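Local coordinates for protein halohydrin epoxidase A (PDB 4Z9F) that probably catalyses the reversible elimination of hydrogen halide from vicinal halohydrins to give epoxides, at residues I82-N87 against P183-T188; L89-T94 against N144-P149; G169-A174 against P230-F235. The protein carries 1 engineered substitution. One frame throughout, in Å; residues are numbered along the deposited sequence.

Contact 1 (I82-N87 against P183-T188)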
loop_
_atom_site.group_PDB
_atom_site.type_symbol
_atom_site.label_atom_id
_atom_site.label_comp_id
_atom_site.label_asym_id
_atom_site.label_seq_id
_atom_site.Cartn_x
_atom_site.Cartn_y
_atom_site.Cartn_z
ATOM N N ILE C 82 -3.240 -22.023 -11.282
ATOM C CA ILE C 82 -2.438 -23.241 -11.265
ATOM C C ILE C 82 -3.272 -24.291 -10.535
ATOM O O ILE C 82 -4.040 -23.939 -9.624
ATOM C CB ILE C 82 -1.049 -23.002 -10.636
ATOM C CG1 ILE C 82 -0.132 -24.214 -10.854
ATOM C CG2 ILE C 82 -1.160 -22.636 -9.148
ATOM C CD1 ILE C 82 1.342 -23.935 -10.626
ATOM N N PRO C 83 -3.229 -25.560 -10.948
ATOM C CA PRO C 83 -4.058 -26.575 -10.281
ATOM C C PRO C 83 -3.704 -26.696 -8.805
ATOM O O PRO C 83 -2.530 -26.786 -8.430
ATOM C CB PRO C 83 -3.734 -27.860 -11.056
ATOM C CG PRO C 83 -3.402 -27.370 -12.443
ATOM C CD PRO C 83 -2.651 -26.070 -12.209
ATOM N N ARG C 84 -4.734 -26.661 -7.966
ATOM C CA ARG C 84 -4.586 -26.941 -6.547
ATOM C C ARG C 84 -3.927 -28.294 -6.346
ATOM O O ARG C 84 -4.026 -29.161 -7.211
ATOM C CB ARG C 84 -5.944 -26.925 -5.861
ATOM C CG ARG C 84 -6.670 -25.639 -6.033
ATOM C CD ARG C 84 -8.016 -25.727 -5.362
ATOM N NE ARG C 84 -7.906 -25.926 -3.920
ATOM C CZ ARG C 84 -8.956 -25.954 -3.097
ATOM N NH1 ARG C 84 -10.180 -25.794 -3.579
ATOM N NH2 ARG C 84 -8.786 -26.142 -1.793
ATOM N N PRO C 85 -3.256 -28.483 -5.199
ATOM C CA PRO C 85 -3.100 -27.491 -4.129
ATOM C C PRO C 85 -1.824 -26.680 -4.286
ATOM O O PRO C 85 -1.251 -26.262 -3.276
ATOM C CB PRO C 85 -3.039 -28.364 -2.871
ATOM C CG PRO C 85 -2.266 -29.578 -3.355
ATOM C CD PRO C 85 -2.670 -29.782 -4.818
ATOM N N MET C 86 -1.376 -26.468 -5.529
ATOM C CA MET C 86 -0.077 -25.839 -5.731
ATOM C C MET C 86 -0.059 -24.403 -5.224
ATOM O O MET C 86 1.006 -23.894 -4.866
ATOM C CB MET C 86 0.326 -25.903 -7.208
ATOM C CG MET C 86 0.562 -27.321 -7.720
ATOM S SD MET C 86 1.383 -27.379 -9.339
ATOM C CE MET C 86 3.090 -27.028 -8.890
ATOM N N ASN C 87 -1.214 -23.740 -5.167
ATOM C CA ASN C 87 -1.261 -22.409 -4.574
ATOM C C ASN C 87 -0.775 -22.411 -3.129
ATOM O O ASN C 87 -0.286 -21.382 -2.643
ATOM C CB ASN C 87 -2.678 -21.841 -4.646
ATOM C CG ASN C 87 -3.663 -22.597 -3.759
ATOM O OD1 ASN C 87 -3.720 -23.821 -3.772
ATOM N ND2 ASN C 87 -4.448 -21.854 -2.985
ATOM N N PRO C 183 -15.150 -22.413 -9.358
ATOM C CA PRO C 183 -14.868 -23.860 -9.311
ATOM C C PRO C 183 -13.479 -24.215 -8.826
ATOM O O PRO C 183 -13.266 -25.367 -8.421
ATOM C CB PRO C 183 -15.066 -24.301 -10.768
ATOM C CG PRO C 183 -14.729 -23.082 -11.549
ATOM C CD PRO C 183 -15.334 -21.952 -10.748
ATOM N N THR C 184 -12.520 -23.286 -8.852
ATOM C CA THR C 184 -11.183 -23.632 -8.397
ATOM C C THR C 184 -11.078 -23.569 -6.877
ATOM O O THR C 184 -10.751 -24.566 -6.229
ATOM C CB THR C 184 -10.141 -22.722 -9.048
ATOM O OG1 THR C 184 -10.192 -22.902 -10.467
ATOM C CG2 THR C 184 -8.758 -23.094 -8.555
ATOM N N TYR C 185 -11.387 -22.412 -6.282
ATOM C CA TYR C 185 -11.076 -22.215 -4.870
ATOM C C TYR C 185 -12.277 -22.299 -3.939
ATOM O O TYR C 185 -12.097 -22.649 -2.769
ATOM C CB TYR C 185 -10.383 -20.867 -4.671
ATOM C CG TYR C 185 -8.986 -20.849 -5.247
ATOM C CD1 TYR C 185 -8.001 -21.692 -4.746
ATOM C CD2 TYR C 185 -8.654 -19.995 -6.286
ATOM C CE1 TYR C 185 -6.719 -21.686 -5.266
ATOM C CE2 TYR C 185 -7.373 -19.984 -6.818
ATOM C CZ TYR C 185 -6.409 -20.825 -6.292
ATOM O OH TYR C 185 -5.121 -20.823 -6.797
ATOM N N PHE C 186 -13.484 -21.977 -4.403
ATOM C CA PHE C 186 -14.680 -21.988 -3.557
ATOM C C PHE C 186 -15.863 -22.505 -4.365
ATOM O O PHE C 186 -16.813 -21.767 -4.648
ATOM C CB PHE C 186 -14.973 -20.592 -3.001
ATOM C CG PHE C 186 -13.927 -20.083 -2.055
ATOM C CD1 PHE C 186 -13.929 -20.467 -0.719
ATOM C CD2 PHE C 186 -12.940 -19.217 -2.496
ATOM C CE1 PHE C 186 -12.947 -20.007 0.157
ATOM C CE2 PHE C 186 -11.959 -18.746 -1.614
ATOM C CZ PHE C 186 -11.970 -19.141 -0.292
ATOM N N PRO C 187 -15.837 -23.773 -4.757
ATOM C CA PRO C 187 -16.978 -24.316 -5.501
ATOM C C PRO C 187 -18.232 -24.304 -4.634
ATOM O O PRO C 187 -18.165 -24.302 -3.401
ATOM C CB PRO C 187 -16.531 -25.737 -5.859
ATOM C CG PRO C 187 -15.514 -26.089 -4.827
ATOM C CD PRO C 187 -14.813 -24.797 -4.495
ATOM N N THR C 188 -19.389 -24.240 -5.296
ATOM C CA THR C 188 -20.649 -24.232 -4.563
ATOM C C THR C 188 -20.762 -25.434 -3.631
ATOM O O THR C 188 -21.267 -25.309 -2.509
ATOM C CB THR C 188 -21.823 -24.182 -5.548
ATOM O OG1 THR C 188 -21.799 -22.919 -6.222
ATOM C CG2 THR C 188 -23.149 -24.319 -4.824
#
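Y185 gives up the most surface here, and R84 and N87 close on its ring from the opposing loop. R84 leaves the backbone with CG anti to the carbonyl carbon, runs extended, then bends at CG-CD (chi3 63°), so that the guanidinium turns over towards T184. There NH1 donates to T184 O at 3.0 Å, and the carbonyl oxygen receives it in its own plane. The same oxygen lies only 3.1 Å from R84 CD. Y185 CD1 sits over one face of the guanidinium; the side chains cross obliquely, guanidinium and ring planes 37° apart. Both loops follow strands of the Rossmann-type sheet, 73-79 and 170-177; in related halohydrin dehalogenases the second of these loops lines the halide pocket in place of a nucleotide site. T184 packs CG2 over the centre of the Y185 ring, 3.7 Å above it, while its OG1 bonds to F12 N. F12 also meets Y185 edge-to-face. From the other loop N87 comes tip to tip, CG in the crowded position between backbone N and carbonyl carbon (chi1 68°), bringing ND2 to 3.2 Å from Y185 CE1 and CB to 3.4 Å from Y185 OH.

Contact 2 (L89-T94 against N144-P149); sequences LPIEGT and NPLYGP
Apolar packing does most of the work between L89-T94 and N144-P149, with P145 and L146 facing the loop. I91 crosses P145 obliquely: CG1 lies anti to the carbonyl carbon and the chain extends from there, laying CD1 3.6 Å from P145 CB. L146 reaches further along the loop. Its CG is likewise anti to the carbonyl carbon, and CD1 lies against L89 CB, P90 O and T94 CG2, meeting the threonine methyl tip to tip at 4.1 Å and P90 O at 3.5 Å.

Carbonyl-to-carbon contacts follow the same line, the closest being L89 O on P145 CD at 3.3 Å. That oxygen has a proper partner as well: a water donates to it at 2.7 Å and accepts from Y147 N at 3.0 Å. The water links the loop carbonyl to the N-H of the first helical residue.

Polar bonding inside the loop fixes its shape. T94 OG1, anti to its own carbonyl carbon, donates to P90 O over a short 2.5 Å, arriving above the carbonyl plane. Between them runs a type II beta turn, I91 to T94, with G93 at positive phi (82°), where a side chain would jam against the preceding carbonyl.

The loop leads into helix 96-123, whose I99 touches L146 and whose D98 touches L89. Across the interface, Q115 of the second subunit bonds to I91 O and T94 O, and its R122 forms a salt bridge with E92. On the other segment P145 introduces helix 147-165, and P149 on its first turn packs on F103 of helix 96-123.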
loop_
_atom_site.group_PDB
_atom_site.type_symbol
_atom_site.label_atom_id
_atom_site.label_comp_id
_atom_site.label_asym_id
_atom_site.label_seq_id
_atom_site.Cartn_x
_atom_site.Cartn_y
_atom_site.Cartn_z
ATOM N N LEU C 89 1.719 -24.392 -1.937
ATOM C CA LEU C 89 3.045 -24.977 -1.794
ATOM C C LEU C 89 3.880 -24.136 -0.835
ATOM O O LEU C 89 3.940 -22.908 -0.992
ATOM C CB LEU C 89 3.753 -25.086 -3.144
ATOM C CG LEU C 89 3.318 -26.304 -3.968
ATOM C CD1 LEU C 89 3.795 -26.185 -5.403
ATOM C CD2 LEU C 89 3.845 -27.589 -3.338
ATOM N N PRO C 90 4.522 -24.748 0.156
ATOM C CA PRO C 90 5.423 -24.022 1.052
ATOM C C PRO C 90 6.801 -23.878 0.409
ATOM O O PRO C 90 7.082 -24.413 -0.656
ATOM C CB PRO C 90 5.473 -24.929 2.285
ATOM C CG PRO C 90 5.340 -26.311 1.706
ATOM C CD PRO C 90 4.487 -26.191 0.462
ATOM N N ILE C 91 7.684 -23.160 1.095
ATOM C CA ILE C 91 9.036 -23.001 0.572
ATOM C C ILE C 91 9.859 -24.268 0.797
ATOM O O ILE C 91 10.510 -24.778 -0.124
ATOM C CB ILE C 91 9.700 -21.768 1.205
ATOM C CG1 ILE C 91 8.888 -20.518 0.865
ATOM C CG2 ILE C 91 11.129 -21.641 0.734
ATOM C CD1 ILE C 91 9.082 -19.418 1.863
ATOM N N GLU C 92 9.840 -24.796 2.018
ATOM C CA GLU C 92 10.658 -25.960 2.343
ATOM C C GLU C 92 10.125 -27.217 1.668
ATOM O O GLU C 92 8.932 -27.516 1.746
ATOM C CB GLU C 92 10.689 -26.176 3.851
ATOM C CG GLU C 92 11.576 -25.236 4.604
ATOM C CD GLU C 92 11.664 -25.615 6.060
ATOM O OE1 GLU C 92 10.741 -25.263 6.823
ATOM O OE2 GLU C 92 12.649 -26.292 6.429
ATOM N N GLY C 93 11.014 -27.978 1.034
ATOM C CA GLY C 93 10.631 -29.265 0.485
ATOM C C GLY C 93 9.957 -29.230 -0.869
ATOM O O GLY C 93 9.698 -30.298 -1.440
ATOM N N THR C 94 9.657 -28.052 -1.403
ATOM C CA THR C 94 9.051 -27.962 -2.723
ATOM C C THR C 94 10.131 -28.064 -3.799
ATOM O O THR C 94 11.197 -27.451 -3.691
ATOM C CB THR C 94 8.261 -26.655 -2.858
ATOM O OG1 THR C 94 7.201 -26.626 -1.892
ATOM C CG2 THR C 94 7.656 -26.523 -4.247
ATOM N N ASN C 144 0.772 -19.116 1.296
ATOM C CA ASN C 144 1.016 -18.858 -0.126
ATOM C C ASN C 144 2.378 -18.198 -0.361
ATOM O O ASN C 144 2.447 -17.148 -1.008
ATOM C CB ASN C 144 -0.081 -17.969 -0.711
ATOM C CG ASN C 144 -1.468 -18.524 -0.524
ATOM O OD1 ASN C 144 -2.335 -17.869 0.071
ATOM N ND2 ASN C 144 -1.708 -19.718 -1.052
ATOM N N PRO C 145 3.486 -18.797 0.094
ATOM C CA PRO C 145 4.780 -18.109 -0.027
ATOM C C PRO C 145 5.439 -18.223 -1.393
ATOM O O PRO C 145 6.479 -17.586 -1.608
ATOM C CB PRO C 145 5.637 -18.792 1.040
ATOM C CG PRO C 145 5.101 -20.215 1.052
ATOM C CD PRO C 145 3.636 -20.135 0.708
ATOM N N LEU C 146 4.904 -19.026 -2.304
ATOM C CA LEU C 146 5.384 -19.057 -3.680
ATOM C C LEU C 146 4.353 -18.516 -4.650
ATOM O O LEU C 146 4.699 -17.749 -5.558
ATOM C CB LEU C 146 5.764 -20.487 -4.082
ATOM C CG LEU C 146 6.909 -21.077 -3.253
ATOM C CD1 LEU C 146 7.100 -22.542 -3.588
ATOM C CD2 LEU C 146 8.190 -20.289 -3.491
ATOM N N TYR C 147 3.096 -18.906 -4.432
ATOM C CA TYR C 147 1.950 -18.393 -5.179
ATOM C C TYR C 147 1.787 -16.889 -5.002
ATOM O O TYR C 147 1.454 -16.178 -5.956
ATOM C CB TYR C 147 0.703 -19.131 -4.695
ATOM C CG TYR C 147 -0.646 -18.792 -5.300
ATOM C CD1 TYR C 147 -1.523 -17.941 -4.643
ATOM C CD2 TYR C 147 -1.087 -19.405 -6.460
ATOM C CE1 TYR C 147 -2.782 -17.666 -5.159
ATOM C CE2 TYR C 147 -2.336 -19.132 -6.989
ATOM C CZ TYR C 147 -3.184 -18.264 -6.329
ATOM O OH TYR C 147 -4.436 -17.983 -6.834
ATOM N N GLY C 148 1.993 -16.385 -3.785
ATOM C CA GLY C 148 1.911 -14.963 -3.536
ATOM C C GLY C 148 2.879 -14.164 -4.391
ATOM O O GLY C 148 2.473 -13.258 -5.125
ATOM N N PRO C 149 4.183 -14.449 -4.275
ATOM C CA PRO C 149 5.160 -13.765 -5.142
ATOM C C PRO C 149 4.789 -13.773 -6.620
ATOM O O PRO C 149 4.875 -12.730 -7.284
ATOM C CB PRO C 149 6.446 -14.547 -4.865
ATOM C CG PRO C 149 6.318 -14.880 -3.407
ATOM C CD PRO C 149 4.855 -15.208 -3.205
HETATM O O HOH W 1 2.578 -21.012 -2.392
#

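Contact 3 (G169-A174 against P230-F235)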
loop_
_atom_site.group_PDB
_atom_site.type_symbol
_atom_site.label_atom_id
_atom_site.label_comp_id
_atom_site.label_asym_id
_atom_site.label_seq_id
_atom_site.Cartn_x
_atom_site.Cartn_y
_atom_site.Cartn_z
ATOM N N GLY C 169 -4.563 3.491 -25.611
ATOM C CA GLY C 169 -5.908 3.000 -25.385
ATOM C C GLY C 169 -5.986 1.539 -24.998
ATOM O O GLY C 169 -7.064 0.941 -25.093
ATOM N N ILE C 170 -4.873 0.934 -24.593
ATOM C CA ILE C 170 -4.835 -0.458 -24.152
ATOM C C ILE C 170 -4.866 -0.393 -22.628
ATOM O O ILE C 170 -3.863 -0.042 -22.009
ATOM C CB ILE C 170 -3.582 -1.183 -24.657
ATOM C CG1 ILE C 170 -3.518 -1.173 -26.194
ATOM C CG2 ILE C 170 -3.539 -2.595 -24.130
ATOM C CD1 ILE C 170 -2.142 -1.562 -26.754
ATOM N N LEU C 171 -6.020 -0.700 -22.020
ATOM C CA LEU C 171 -6.268 -0.403 -20.607
ATOM C C LEU C 171 -6.133 -1.670 -19.769
ATOM O O LEU C 171 -6.889 -2.631 -19.967
ATOM C CB LEU C 171 -7.658 0.214 -20.429
ATOM C CG LEU C 171 -7.968 1.373 -21.375
ATOM C CD1 LEU C 171 -9.352 1.890 -21.117
ATOM C CD2 LEU C 171 -6.949 2.486 -21.199
ATOM N N LEU C 172 -5.169 -1.673 -18.840
ATOM C CA LEU C 172 -4.833 -2.847 -18.048
ATOM C C LEU C 172 -5.421 -2.723 -16.645
ATOM O O LEU C 172 -5.486 -1.619 -16.085
ATOM C CB LEU C 172 -3.312 -3.037 -17.963
ATOM C CG LEU C 172 -2.648 -3.875 -19.066
ATOM C CD1 LEU C 172 -2.881 -3.334 -20.484
ATOM C CD2 LEU C 172 -1.156 -4.057 -18.793
ATOM N N TYR C 173 -5.858 -3.858 -16.086
ATOM C CA TYR C 173 -6.400 -3.905 -14.729
ATOM C C TYR C 173 -6.042 -5.246 -14.106
ATOM O O TYR C 173 -5.827 -6.238 -14.805
ATOM C CB TYR C 173 -7.928 -3.755 -14.672
ATOM C CG TYR C 173 -8.531 -2.647 -15.502
ATOM C CD1 TYR C 173 -8.834 -1.411 -14.932
ATOM C CD2 TYR C 173 -8.812 -2.836 -16.853
ATOM C CE1 TYR C 173 -9.385 -0.395 -15.680
ATOM C CE2 TYR C 173 -9.372 -1.831 -17.610
ATOM C CZ TYR C 173 -9.650 -0.609 -17.022
ATOM O OH TYR C 173 -10.214 0.399 -17.768
ATOM N N ALA C 174 -6.002 -5.273 -12.777
ATOM C CA ALA C 174 -5.848 -6.517 -12.039
ATOM C C ALA C 174 -7.015 -6.675 -11.077
ATOM O O ALA C 174 -7.437 -5.713 -10.433
ATOM C CB ALA C 174 -4.518 -6.568 -11.277
ATOM N N PRO C 230 -10.658 6.183 -16.595
ATOM C CA PRO C 230 -9.616 6.726 -15.700
ATOM C C PRO C 230 -9.232 5.832 -14.520
ATOM O O PRO C 230 -8.283 6.183 -13.805
ATOM C CB PRO C 230 -10.231 8.040 -15.207
ATOM C CG PRO C 230 -11.155 8.453 -16.314
ATOM C CD PRO C 230 -11.766 7.151 -16.743
ATOM N N ILE C 231 -9.927 4.718 -14.260
ATOM C CA ILE C 231 -9.510 3.853 -13.154
ATOM C C ILE C 231 -8.490 2.837 -13.673
ATOM O O ILE C 231 -8.097 1.902 -12.969
ATOM C CB ILE C 231 -10.721 3.175 -12.473
ATOM C CG1 ILE C 231 -11.457 2.238 -13.430
ATOM C CG2 ILE C 231 -11.701 4.217 -11.960
ATOM C CD1 ILE C 231 -12.693 1.621 -12.818
ATOM N N VAL C 232 -8.008 3.056 -14.901
ATOM C CA VAL C 232 -7.024 2.163 -15.506
ATOM C C VAL C 232 -5.783 1.989 -14.634
ATOM O O VAL C 232 -5.302 2.929 -13.988
ATOM C CB VAL C 232 -6.629 2.698 -16.895
ATOM C CG1 VAL C 232 -5.989 4.074 -16.775
ATOM C CG2 VAL C 232 -5.674 1.738 -17.604
ATOM N N GLY C 233 -5.236 0.781 -14.642
ATOM C CA GLY C 233 -3.880 0.573 -14.170
ATOM C C GLY C 233 -3.733 0.270 -12.696
ATOM O O GLY C 233 -2.621 0.399 -12.156
ATOM N N GLN C 234 -4.798 -0.174 -12.039
ATOM C CA GLN C 234 -4.746 -0.490 -10.622
ATOM C C GLN C 234 -5.348 -1.866 -10.356
ATOM O O GLN C 234 -5.955 -2.502 -11.224
ATOM C CB GLN C 234 -5.476 0.568 -9.788
ATOM C CG GLN C 234 -6.987 0.626 -9.994
ATOM C CD GLN C 234 -7.618 1.811 -9.294
ATOM O OE1 GLN C 234 -7.510 1.953 -8.072
ATOM N NE2 GLN C 234 -8.277 2.682 -10.063
ATOM N N PHE C 235 -5.162 -2.292 -9.117
ATOM C CA PHE C 235 -5.644 -3.553 -8.574
ATOM C C PHE C 235 -6.971 -3.333 -7.848
ATOM O O PHE C 235 -7.124 -2.363 -7.094
ATOM C CB PHE C 235 -4.560 -4.099 -7.628
ATOM C CG PHE C 235 -4.979 -5.263 -6.757
ATOM C CD1 PHE C 235 -4.630 -6.568 -7.095
ATOM C CD2 PHE C 235 -5.640 -5.042 -5.549
ATOM C CE1 PHE C 235 -4.961 -7.641 -6.247
ATOM C CE2 PHE C 235 -5.997 -6.101 -4.724
ATOM C CZ PHE C 235 -5.647 -7.406 -5.068
#
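Q234 NE2 is held by two acceptors: I231 O of its own loop, at 3.0 Å and 166°, and A237 O of the third subunit. The first lies almost exactly in the amide plane of Q234, but the donor approaches I231 O from above the carbonyl plane. The side chain therefore ties its own turn together and joins it to the neighbouring subunit. I231 O also faces the edge of the Y173 ring, 3.8 Å from CE1.

Across the segments two backbone bonds take over. G233 N donates to L172 O at 2.8 Å, nearly along the C=O axis though bent to 138° at the hydrogen; two residues on, A174 N reaches Q234 O at 3.2 Å and is almost straight, 172°. G233 has positive phi, where a side chain would run into the preceding carbonyl. Past this turn the chain enters strand 235-238, which joins strand 170-177 in parallel as the outermost strand of this chain's Rossmann-type sheet on that side. The helices between these strands make the link a beta-alpha-beta crossover. A174 and F235 pair directly, with F235 CA 3.4 Å from A174 O in a CA-H...O contact, and both side chains go to the face covered by V155 and V158 of helix 147-165.

V232 spans the start of the approach. Its CG2, anti to the backbone N, lies 3.8 Å from L171 CB, the two side chains crossing at about a right angle. Y173 lies on the same side of the strand as L171, and its CE1 comes to 3.5 Å from V232 CA.

Overall arrangement
Contacts 1 and 2 are neighbours; contact 3 lies about 26 and 28 Å away, centre to centre. The first two share the loop between strand 73-79 and helix 96-123 and touch through N87 O and N144 ND2, probably a hydrogen bond. Y185 OH and Y147 OH come close; Y147 is bonded to R151, consistent with the family's Ser-Tyr-Arg triad. The three contacts are largely buried, but contact 1 includes exposed R84 and contact 2 exposed P90; contact 3 has no exposed touching residue. Contact 2 lies farthest from the chain's centre (about 21 Å, against 13 and 14 Å). Contact 1 mixes arginine and aromatic chemistry, contact 2 is apolar, contact 3 main-chain. Contacts 2 and 3 meet different subunits.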